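Local coordinates for protein putative nucleotide sugar epimerase/ dehydratase (PDB 2Q1S) that binds NADH in a Rossmann fold and probably converts a nucleotide sugar during biosynthesis of the lipopolysaccharide O-antigen, at residues Y102-L106 against V146-A150; E167-I171 against V204-F208; V282-A286 against G326-A331. One frame throughout, in Å; residues are numbered along the deposited sequence.

Contact 1 (Y102-L106 against V146-A150); sequences YVFHL and VVYSA. With NAI (1,4-dihydronicotinamide adenine dinucleotide), chain B.
Val-103, His-105 and Leu-106 lie beside Val-146 to Ser-149 on two neighbouring parallel strands of the Rossmann sheet. The strand directions differ by only 11°. Three backbone bonds join them. Val-147 is tied to strand 102-105 through both its N and its O: the N gives to Val-103 O at 2.9 Å, and the O receives His-105 N at 2.7 Å. The third bond, Ser-149 N to His-105 O, is longer at 3.2 Å. It comes where the strand 102-105 ends.

Apolar and aromatic packing runs along two faces. On one face, Phe-104 and Val-147 lie side by side, with ring atom CD2 3.8 Å from Val-147 CB. On the other, the rings of His-105 and Tyr-148 point the same way and meet obliquely, planes 33° apart. His-105 CD2 reaches Tyr-148 CD1 at 3.6 Å. Val-103 and Val-146 are the looser end of this row, their CG1 methyls 4.2 Å apart. None of the touching residues opens to solvent.

The cofactor end is held by polar atoms instead. Ser-149 OG sits between its own backbone N and carbonyl carbon (chi1 48°). From there it touches Leu-106 CD2 and shares a hydrogen bond with ribose hydroxyl O3D of the bound NADH at 2.9 Å. Leu-106 O also lies beside that hydroxyl, in a weak and unsettled bond. This places the strand ends at the nicotinamide ribose, as expected of a Rossmann dehydrogenase.

The ring ends are fixed from outside: His-105 NE2 bonds to Thr-130 OG1, and Tyr-148 OH to the backbone O of Lys-185. Helix 128-137 packs on the His-105 and Tyr-148 face, helix 263-276 on the Phe-104 and Val-147 face. Strand 34-38 continues the sheet beyond Val-103.

Contact 2 (E167-I171 against V204-F208); sequences EETDI and VRARF. With NAI (1,4-dihydronicotinamide adenine dinucleotide), chain B.
Glu-168 and Arg-207 mark the nearest backbone approach, CA to CA 9.0 Å, so the arginines of strand 204-208 must span to side chains and backbone of loop 167-171. Asp-170, Arg-205 and Arg-207 form a salt-bridge network on the sheet of the Rossmann domain, at the dimer interface.

Arg-205 grips Asp-170 end-on with two nitrogens. NH1 meets OD1 at 2.9 Å, from above the carboxylate plane. NH2 meets OD2 at 3.0 Å on the syn side, though out of the carboxylate plane. The bend in the Arg-205 chain (chi3 -78°) brings the NH1-NH2 edge of its guanidinium to the acid, though the two planes stay 50° apart.

Arg-207 reaches out with an extended chain. Its guanidinium stands nearly upright to the Asp-170 carboxylate, and NH2 makes only a weak bond to OD1 at 3.0 Å. Glu-189 takes a second salt bridge from each arginine, so the positive charge is probably well balanced. Asp-170 OD2 also binds His-175 NE2 of the second subunit, and Ile-171 extends the sheet into that subunit.

Arg-207 also grips the loop end-on: NH1 and NH2 both give bent bonds to Thr-169 O, NH1 at 2.9 Å.

Contact 3 (V282-A286 against G326-A331); sequences VYNIA and GSPEKA
Lys-330 lies across the ring of Tyr-283 at about a right angle and ends on the backbone of Val-282. Its CE is 3.6 Å from Tyr-283 CE2. The ammonium NZ stands over the ring face, 4.8 Å from the centroid and 15° off the normal, a cation-pi contact. The same NZ gives a 2.8 Å hydrogen bond to Val-282 O, in the carbonyl plane. CG anti to the backbone N (chi1 -178°) and a chain extended beyond it give the lysine this reach.

Asn-284 holds the other end. Its ND2 donates to Ser-327 O at 3.0 Å, within its own amide plane. Between these two points, water 1 accepts from Ala-331 N at 2.9 Å and probably donates to Asn-284 O at 2.8 Å. Apolar support comes from Ile-285 CD1, 4.2 Å from Ala-331 CB. Pro-328 CB packs against Ala-286 O.

Further out, Ser-327 OG accepts from Glu-329 N in a capping bond that steadies the start of helix 329-335. Tyr-283 OH is tied to Glu-334 OE1 and Thr-278 N, which fixes the ring under the lysine. Glu-167 and Glu-168 also touch Lys-330.

One lysine thus serves a carbonyl and an aromatic face together. The bond to Val-282 O and the cation-pi contact join the first turn of helix 329-335 to strand 281-284.

The three contacts follow one another across a single sheet. Contacts 1 and 2 have centres 13 Å apart and share the border of strands 145-151 and 203-212, where Tyr-148 O and Ala-206 N lie 2.8 Å apart, a probable hydrogen bond. Contacts 2 and 3 are closer, with centres about 7 Å apart. Glu-168 OE2 and Asn-284 N make a probable hydrogen bond at 2.7 Å. Contacts 1 and 3 do not touch. NADH sits at the strand ends of contact 1, where Leu-106 and Ser-149 meet its ribose. Phe-208 of contact 2 also reaches it, CE1 3.5 Å from N1N. In contact 3, the side chain of Ile-285 is about 9 Å from the bound NAI.

Contact 1 (Y102-L106 against V146-A150)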
loop_
_atom_site.group_PDB
_atom_site.type_symbol
_atom_site.label_atom_id
_atom_site.label_comp_id
_atom_site.label_asym_id
_atom_site.label_seq_id
_atom_site.Cartn_x
_atom_site.Cartn_y
_atom_site.Cartn_z
ATOM N N TYR A 102 20.461 15.127 2.609
ATOM C CA TYR A 102 19.590 14.578 1.550
ATOM C C TYR A 102 19.557 13.108 1.629
ATOM O O TYR A 102 20.549 12.452 1.971
ATOM C CB TYR A 102 20.060 15.021 0.152
ATOM C CG TYR A 102 20.002 16.510 -0.026
ATOM C CD1 TYR A 102 18.792 17.149 -0.318
ATOM C CD2 TYR A 102 21.144 17.324 0.151
ATOM C CE1 TYR A 102 18.693 18.515 -0.447
ATOM C CE2 TYR A 102 21.071 18.710 0.031
ATOM C CZ TYR A 102 19.839 19.338 -0.292
ATOM O OH TYR A 102 19.746 20.714 -0.413
ATOM N N VAL A 103 18.369 12.557 1.376
ATOM C CA VAL A 103 18.216 11.110 1.246
ATOM C C VAL A 103 17.554 10.835 -0.084
ATOM O O VAL A 103 16.606 11.496 -0.437
ATOM C CB VAL A 103 17.325 10.513 2.410
ATOM C CG1 VAL A 103 16.899 9.049 2.138
ATOM C CG2 VAL A 103 18.019 10.650 3.744
ATOM N N PHE A 104 18.128 9.918 -0.845
ATOM C CA PHE A 104 17.522 9.408 -2.102
ATOM C C PHE A 104 17.104 7.975 -1.850
ATOM O O PHE A 104 17.925 7.177 -1.498
ATOM C CB PHE A 104 18.527 9.468 -3.257
ATOM C CG PHE A 104 18.948 10.864 -3.616
ATOM C CD1 PHE A 104 20.021 11.487 -2.952
ATOM C CD2 PHE A 104 18.247 11.611 -4.567
ATOM C CE1 PHE A 104 20.423 12.786 -3.264
ATOM C CE2 PHE A 104 18.659 12.912 -4.917
ATOM C CZ PHE A 104 19.735 13.517 -4.228
ATOM N N HIS A 105 15.790 7.692 -1.969
ATOM C CA HIS A 105 15.290 6.352 -1.753
ATOM C C HIS A 105 14.961 5.682 -3.088
ATOM O O HIS A 105 13.895 6.026 -3.700
ATOM C CB HIS A 105 14.063 6.429 -0.820
ATOM C CG HIS A 105 13.390 5.108 -0.680
ATOM N ND1 HIS A 105 14.068 3.920 -0.793
ATOM C CD2 HIS A 105 12.081 4.791 -0.518
ATOM C CE1 HIS A 105 13.211 2.907 -0.685
ATOM N NE2 HIS A 105 12.000 3.420 -0.517
ATOM N N LEU A 106 15.941 4.911 -3.578
ATOM C CA LEU A 106 15.863 4.245 -4.894
ATOM C C LEU A 106 15.650 2.752 -4.839
ATOM O O LEU A 106 15.635 2.091 -5.871
ATOM C CB LEU A 106 17.108 4.564 -5.765
ATOM C CG LEU A 106 17.523 6.033 -5.757
ATOM C CD1 LEU A 106 18.818 6.121 -6.605
ATOM C CD2 LEU A 106 16.463 6.938 -6.272
ATOM N N VAL A 146 13.975 14.524 0.902
ATOM C CA VAL A 146 13.958 13.076 0.714
ATOM C C VAL A 146 13.328 12.797 -0.643
ATOM O O VAL A 146 12.153 13.091 -0.822
ATOM C CB VAL A 146 13.115 12.357 1.838
ATOM C CG1 VAL A 146 13.106 10.867 1.599
ATOM C CG2 VAL A 146 13.721 12.726 3.204
ATOM N N VAL A 147 14.105 12.267 -1.578
ATOM C CA VAL A 147 13.621 12.057 -2.922
ATOM C C VAL A 147 13.361 10.559 -3.115
ATOM O O VAL A 147 14.251 9.731 -2.944
ATOM C CB VAL A 147 14.659 12.575 -3.966
ATOM C CG1 VAL A 147 14.087 12.393 -5.391
ATOM C CG2 VAL A 147 14.928 14.098 -3.730
ATOM N N TYR A 148 12.125 10.272 -3.531
ATOM C CA TYR A 148 11.643 8.906 -3.766
ATOM C C TYR A 148 11.430 8.680 -5.276
ATOM O O TYR A 148 10.713 9.473 -5.911
ATOM C CB TYR A 148 10.319 8.735 -3.001
ATOM C CG TYR A 148 9.542 7.457 -3.388
ATOM C CD1 TYR A 148 10.090 6.189 -3.148
ATOM C CD2 TYR A 148 8.300 7.531 -3.959
ATOM C CE1 TYR A 148 9.420 5.044 -3.472
ATOM C CE2 TYR A 148 7.609 6.390 -4.330
ATOM C CZ TYR A 148 8.143 5.128 -4.062
ATOM O OH TYR A 148 7.479 3.991 -4.398
ATOM N N SER A 149 12.092 7.654 -5.832
ATOM C CA SER A 149 11.858 7.286 -7.214
ATOM C C SER A 149 10.563 6.523 -7.371
ATOM O O SER A 149 10.450 5.384 -6.959
ATOM C CB SER A 149 13.033 6.505 -7.769
ATOM O OG SER A 149 13.427 5.468 -6.893
ATOM N N ALA A 150 9.576 7.191 -7.978
ATOM C CA ALA A 150 8.271 6.641 -8.239
ATOM C C ALA A 150 8.180 6.161 -9.707
ATOM O O ALA A 150 9.043 6.476 -10.549
ATOM C CB ALA A 150 7.250 7.733 -7.929
HETATM P PA NAI B . 17.938 -1.613 -9.548
HETATM O O1A NAI B . 17.315 -2.928 -9.247
HETATM O O2A NAI B . 19.281 -1.578 -10.313
HETATM O O5B NAI B . 18.079 -0.740 -8.282
HETATM C C5B NAI B . 17.394 -0.971 -7.045
HETATM C C4B NAI B . 18.384 -1.193 -5.914
HETATM O O4B NAI B . 17.658 -1.459 -4.720
HETATM C C3B NAI B . 19.290 -2.421 -6.190
HETATM O O3B NAI B . 20.670 -2.054 -6.026
HETATM C C2B NAI B . 18.890 -3.390 -5.086
HETATM O O2B NAI B . 19.927 -4.283 -4.573
HETATM C C1B NAI B . 18.425 -2.437 -3.983
HETATM N N9A NAI B . 17.591 -3.045 -2.961
HETATM C C8A NAI B . 16.615 -3.987 -3.140
HETATM N N7A NAI B . 16.048 -4.256 -1.963
HETATM C C5A NAI B . 16.624 -3.491 -0.992
HETATM C C6A NAI B . 16.492 -3.297 0.458
HETATM N N6A NAI B . 15.605 -3.965 1.206
HETATM N N1A NAI B . 17.298 -2.390 1.095
HETATM C C2A NAI B . 18.211 -1.705 0.354
HETATM N N3A NAI B . 18.408 -1.801 -0.971
HETATM C C4A NAI B . 17.637 -2.677 -1.708
HETATM O O3 NAI B . 16.833 -0.870 -10.434
HETATM P PN NAI B . 16.806 0.661 -10.981
HETATM O O1N NAI B . 16.297 0.672 -12.334
HETATM O O2N NAI B . 18.123 1.274 -10.576
HETATM O O5D NAI B . 15.696 1.317 -9.971
HETATM C C5D NAI B . 16.005 2.426 -9.109
HETATM C C4D NAI B . 14.676 3.059 -8.693
HETATM O O4D NAI B . 14.062 3.614 -9.831
HETATM C C3D NAI B . 13.661 2.031 -8.189
HETATM O O3D NAI B . 12.988 2.615 -7.065
HETATM C C2D NAI B . 12.744 1.818 -9.353
HETATM O O2D NAI B . 11.426 1.385 -8.920
HETATM C C1D NAI B . 12.690 3.188 -9.970
HETATM N N1N NAI B . 12.321 3.191 -11.361
HETATM C C2N NAI B . 13.169 2.763 -12.353
HETATM C C3N NAI B . 12.789 2.805 -13.691
HETATM C C7N NAI B . 13.711 2.319 -14.805
HETATM O O7N NAI B . 13.319 2.405 -15.957
HETATM N N7N NAI B . 14.929 1.848 -14.438
HETATM C C4N NAI B . 11.529 3.352 -14.056
HETATM C C5N NAI B . 10.691 3.823 -13.004
HETATM C C6N NAI B . 11.130 3.759 -11.683
#

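Contact 2 (E167-I171 against V204-F208)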
loop_
_atom_site.group_PDB
_atom_site.type_symbol
_atom_site.label_atom_id
_atom_site.label_comp_id
_atom_site.label_asym_id
_atom_site.label_seq_id
_atom_site.Cartn_x
_atom_site.Cartn_y
_atom_site.Cartn_z
ATOM N N GLU A 167 -0.039 17.159 -17.200
ATOM C CA GLU A 167 0.785 17.427 -16.011
ATOM C C GLU A 167 0.484 16.468 -14.836
ATOM O O GLU A 167 -0.572 15.819 -14.804
ATOM C CB GLU A 167 0.655 18.906 -15.589
ATOM C CG GLU A 167 1.916 19.476 -14.905
ATOM C CD GLU A 167 2.204 20.943 -15.264
ATOM O OE1 GLU A 167 2.109 21.311 -16.457
ATOM O OE2 GLU A 167 2.552 21.726 -14.350
ATOM N N GLU A 168 1.429 16.396 -13.895
ATOM C CA GLU A 168 1.395 15.510 -12.712
ATOM C C GLU A 168 0.078 15.590 -11.934
ATOM O O GLU A 168 -0.353 16.687 -11.534
ATOM C CB GLU A 168 2.545 15.854 -11.751
ATOM C CG GLU A 168 3.925 15.583 -12.291
ATOM C CD GLU A 168 4.477 16.696 -13.182
ATOM O OE1 GLU A 168 3.742 17.613 -13.576
ATOM O OE2 GLU A 168 5.668 16.650 -13.475
ATOM N N THR A 169 -0.571 14.444 -11.732
ATOM C CA THR A 169 -1.764 14.411 -10.878
ATOM C C THR A 169 -1.538 13.426 -9.751
ATOM O O THR A 169 -0.652 12.575 -9.843
ATOM C CB THR A 169 -3.075 14.057 -11.642
ATOM O OG1 THR A 169 -3.081 12.665 -12.004
ATOM C CG2 THR A 169 -3.255 14.945 -12.868
ATOM N N ASP A 170 -2.325 13.559 -8.691
ATOM C CA ASP A 170 -2.202 12.666 -7.545
ATOM C C ASP A 170 -3.460 11.862 -7.333
ATOM O O ASP A 170 -3.841 11.538 -6.193
ATOM C CB ASP A 170 -1.776 13.441 -6.287
ATOM C CG ASP A 170 -0.291 13.777 -6.289
ATOM O OD1 ASP A 170 0.452 13.270 -7.151
ATOM O OD2 ASP A 170 0.124 14.592 -5.457
ATOM N N ILE A 171 -4.089 11.528 -8.456
ATOM C CA ILE A 171 -5.223 10.619 -8.500
ATOM C C ILE A 171 -4.748 9.300 -9.122
ATOM O O ILE A 171 -4.018 9.297 -10.132
ATOM C CB ILE A 171 -6.365 11.268 -9.326
ATOM C CG1 ILE A 171 -6.736 12.638 -8.736
ATOM C CG2 ILE A 171 -7.570 10.346 -9.428
ATOM C CD1 ILE A 171 -7.316 12.595 -7.331
ATOM N N VAL A 204 9.938 14.456 -1.946
ATOM C CA VAL A 204 9.635 14.830 -3.339
ATOM C C VAL A 204 9.588 13.502 -4.106
ATOM O O VAL A 204 10.505 12.715 -3.976
ATOM C CB VAL A 204 10.729 15.714 -3.919
ATOM C CG1 VAL A 204 10.400 16.036 -5.379
ATOM C CG2 VAL A 204 10.833 16.977 -3.110
ATOM N N ARG A 205 8.493 13.272 -4.839
ATOM C CA ARG A 205 8.331 12.051 -5.617
ATOM C C ARG A 205 8.806 12.386 -7.023
ATOM O O ARG A 205 8.341 13.351 -7.615
ATOM C CB ARG A 205 6.847 11.652 -5.623
ATOM C CG ARG A 205 6.383 11.227 -4.196
ATOM C CD ARG A 205 4.837 11.363 -4.135
ATOM N NE ARG A 205 4.354 12.715 -3.975
ATOM C CZ ARG A 205 3.233 13.187 -4.525
ATOM N NH1 ARG A 205 2.551 12.396 -5.342
ATOM N NH2 ARG A 205 2.840 14.423 -4.300
ATOM N N ALA A 206 9.725 11.559 -7.533
ATOM C CA ALA A 206 10.258 11.745 -8.897
ATOM C C ALA A 206 9.763 10.583 -9.735
ATOM O O ALA A 206 10.163 9.481 -9.503
ATOM C CB ALA A 206 11.816 11.761 -8.863
ATOM N N ARG A 207 8.855 10.843 -10.686
ATOM C CA ARG A 207 8.274 9.790 -11.527
ATOM C C ARG A 207 9.071 9.692 -12.829
ATOM O O ARG A 207 9.239 10.669 -13.532
ATOM C CB ARG A 207 6.828 10.172 -11.882
ATOM C CG ARG A 207 5.873 10.040 -10.704
ATOM C CD ARG A 207 4.459 10.462 -11.125
ATOM N NE ARG A 207 3.565 10.388 -9.976
ATOM C CZ ARG A 207 2.436 11.122 -9.850
ATOM N NH1 ARG A 207 2.039 11.951 -10.813
ATOM N NH2 ARG A 207 1.687 11.001 -8.741
ATOM N N PHE A 208 9.555 8.499 -13.113
ATOM C CA PHE A 208 10.224 8.343 -14.395
ATOM C C PHE A 208 9.947 6.965 -14.976
ATOM O O PHE A 208 9.277 6.148 -14.361
ATOM C CB PHE A 208 11.712 8.743 -14.310
ATOM C CG PHE A 208 12.472 8.101 -13.166
ATOM C CD1 PHE A 208 13.026 6.872 -13.332
ATOM C CD2 PHE A 208 12.700 8.795 -11.973
ATOM C CE1 PHE A 208 13.754 6.251 -12.323
ATOM C CE2 PHE A 208 13.447 8.202 -10.936
ATOM C CZ PHE A 208 13.995 6.897 -11.128
HETATM P PA NAI B . 17.938 -1.613 -9.548
HETATM O O1A NAI B . 17.315 -2.928 -9.247
HETATM O O2A NAI B . 19.281 -1.578 -10.313
HETATM O O5B NAI B . 18.079 -0.740 -8.282
HETATM C C5B NAI B . 17.394 -0.971 -7.045
HETATM C C4B NAI B . 18.384 -1.193 -5.914
HETATM O O4B NAI B . 17.658 -1.459 -4.720
HETATM C C3B NAI B . 19.290 -2.421 -6.190
HETATM O O3B NAI B . 20.670 -2.054 -6.026
HETATM C C2B NAI B . 18.890 -3.390 -5.086
HETATM O O2B NAI B . 19.927 -4.283 -4.573
HETATM C C1B NAI B . 18.425 -2.437 -3.983
HETATM N N9A NAI B . 17.591 -3.045 -2.961
HETATM C C8A NAI B . 16.615 -3.987 -3.140
HETATM N N7A NAI B . 16.048 -4.256 -1.963
HETATM C C5A NAI B . 16.624 -3.491 -0.992
HETATM C C6A NAI B . 16.492 -3.297 0.458
HETATM N N6A NAI B . 15.605 -3.965 1.206
HETATM N N1A NAI B . 17.298 -2.390 1.095
HETATM C C2A NAI B . 18.211 -1.705 0.354
HETATM N N3A NAI B . 18.408 -1.801 -0.971
HETATM C C4A NAI B . 17.637 -2.677 -1.708
HETATM O O3 NAI B . 16.833 -0.870 -10.434
HETATM P PN NAI B . 16.806 0.661 -10.981
HETATM O O1N NAI B . 16.297 0.672 -12.334
HETATM O O2N NAI B . 18.123 1.274 -10.576
HETATM O O5D NAI B . 15.696 1.317 -9.971
HETATM C C5D NAI B . 16.005 2.426 -9.109
HETATM C C4D NAI B . 14.676 3.059 -8.693
HETATM O O4D NAI B . 14.062 3.614 -9.831
HETATM C C3D NAI B . 13.661 2.031 -8.189
HETATM O O3D NAI B . 12.988 2.615 -7.065
HETATM C C2D NAI B . 12.744 1.818 -9.353
HETATM O O2D NAI B . 11.426 1.385 -8.920
HETATM C C1D NAI B . 12.690 3.188 -9.970
HETATM N N1N NAI B . 12.321 3.191 -11.361
HETATM C C2N NAI B . 13.169 2.763 -12.353
HETATM C C3N NAI B . 12.789 2.805 -13.691
HETATM C C7N NAI B . 13.711 2.319 -14.805
HETATM O O7N NAI B . 13.319 2.405 -15.957
HETATM N N7N NAI B . 14.929 1.848 -14.438
HETATM C C4N NAI B . 11.529 3.352 -14.056
HETATM C C5N NAI B . 10.691 3.823 -13.004
HETATM C C6N NAI B . 11.130 3.759 -11.683
#

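Contact 3 (V282-A286 against G326-A331)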
loop_
_atom_site.group_PDB
_atom_site.type_symbol
_atom_site.label_atom_id
_atom_site.label_comp_id
_atom_site.label_asym_id
_atom_site.label_seq_id
_atom_site.Cartn_x
_atom_site.Cartn_y
_atom_site.Cartn_z
ATOM N N VAL A 282 5.523 16.411 -6.460
ATOM C CA VAL A 282 5.827 15.331 -7.428
ATOM C C VAL A 282 6.217 15.937 -8.773
ATOM O O VAL A 282 5.595 16.911 -9.222
ATOM C CB VAL A 282 4.671 14.290 -7.581
ATOM C CG1 VAL A 282 3.312 14.953 -7.928
ATOM C CG2 VAL A 282 5.026 13.219 -8.568
ATOM N N TYR A 283 7.228 15.328 -9.402
ATOM C CA TYR A 283 7.735 15.804 -10.693
ATOM C C TYR A 283 7.972 14.630 -11.605
ATOM O O TYR A 283 8.581 13.659 -11.222
ATOM C CB TYR A 283 9.067 16.545 -10.541
ATOM C CG TYR A 283 8.988 17.770 -9.675
ATOM C CD1 TYR A 283 9.136 17.654 -8.273
ATOM C CD2 TYR A 283 8.734 19.029 -10.217
ATOM C CE1 TYR A 283 9.024 18.781 -7.450
ATOM C CE2 TYR A 283 8.651 20.146 -9.391
ATOM C CZ TYR A 283 8.781 20.015 -8.025
ATOM O OH TYR A 283 8.699 21.148 -7.228
ATOM N N ASN A 284 7.481 14.735 -12.829
ATOM C CA ASN A 284 7.909 13.814 -13.893
ATOM C C ASN A 284 9.336 14.157 -14.332
ATOM O O ASN A 284 9.631 15.328 -14.632
ATOM C CB ASN A 284 7.008 13.909 -15.129
ATOM C CG ASN A 284 5.567 13.527 -14.849
ATOM O OD1 ASN A 284 5.284 12.728 -13.988
ATOM N ND2 ASN A 284 4.652 14.102 -15.616
ATOM N N ILE A 285 10.204 13.143 -14.358
ATOM C CA ILE A 285 11.563 13.257 -14.911
ATOM C C ILE A 285 11.532 12.409 -16.216
ATOM O O ILE A 285 11.517 11.174 -16.190
ATOM C CB ILE A 285 12.623 12.722 -13.869
ATOM C CG1 ILE A 285 12.548 13.566 -12.574
ATOM C CG2 ILE A 285 14.049 12.741 -14.462
ATOM C CD1 ILE A 285 12.631 15.074 -12.753
ATOM N N ALA A 286 11.414 13.116 -17.343
ATOM C CA ALA A 286 11.016 12.503 -18.613
ATOM C C ALA A 286 11.696 13.179 -19.786
ATOM O O ALA A 286 12.023 14.351 -19.715
ATOM C CB ALA A 286 9.491 12.582 -18.781
ATOM N N GLY A 326 4.528 10.858 -19.380
ATOM C CA GLY A 326 4.658 12.030 -18.507
ATOM C C GLY A 326 5.171 13.306 -19.158
ATOM O O GLY A 326 6.152 13.289 -19.912
ATOM N N SER A 327 4.502 14.418 -18.855
ATOM C CA SER A 327 4.959 15.726 -19.328
ATOM C C SER A 327 6.150 16.212 -18.511
ATOM O O SER A 327 6.105 16.172 -17.282
ATOM C CB SER A 327 3.852 16.768 -19.256
ATOM O OG SER A 327 4.361 18.038 -19.618
ATOM N N PRO A 328 7.224 16.661 -19.195
ATOM C CA PRO A 328 8.391 17.196 -18.512
ATOM C C PRO A 328 8.265 18.683 -18.127
ATOM O O PRO A 328 9.231 19.269 -17.650
ATOM C CB PRO A 328 9.498 17.024 -19.562
ATOM C CG PRO A 328 8.799 17.197 -20.862
ATOM C CD PRO A 328 7.396 16.676 -20.665
ATOM N N GLU A 329 7.102 19.300 -18.349
ATOM C CA GLU A 329 6.997 20.763 -18.201
ATOM C C GLU A 329 7.149 21.288 -16.760
ATOM O O GLU A 329 7.751 22.337 -16.509
ATOM C CB GLU A 329 5.715 21.272 -18.843
ATOM C CG GLU A 329 5.756 21.101 -20.346
ATOM C CD GLU A 329 7.106 21.556 -20.943
ATOM O OE1 GLU A 329 7.537 22.700 -20.616
ATOM O OE2 GLU A 329 7.724 20.760 -21.722
ATOM N N LYS A 330 6.601 20.575 -15.785
ATOM C CA LYS A 330 6.708 21.075 -14.422
ATOM C C LYS A 330 8.177 21.181 -13.939
ATOM O O LYS A 330 8.662 22.335 -13.569
ATOM C CB LYS A 330 5.861 20.224 -13.477
ATOM C CG LYS A 330 5.898 20.743 -12.047
ATOM C CD LYS A 330 4.917 19.860 -11.219
ATOM C CE LYS A 330 5.064 20.141 -9.727
ATOM N NZ LYS A 330 4.082 19.235 -9.017
ATOM N N ALA A 331 8.922 20.031 -14.033
ATOM C CA ALA A 331 10.378 20.081 -13.802
ATOM C C ALA A 331 11.128 21.159 -14.621
ATOM O O ALA A 331 12.064 21.772 -14.126
ATOM C CB ALA A 331 10.963 18.716 -14.091
HETATM O O HOH W 1 7.903 17.506 -15.009
#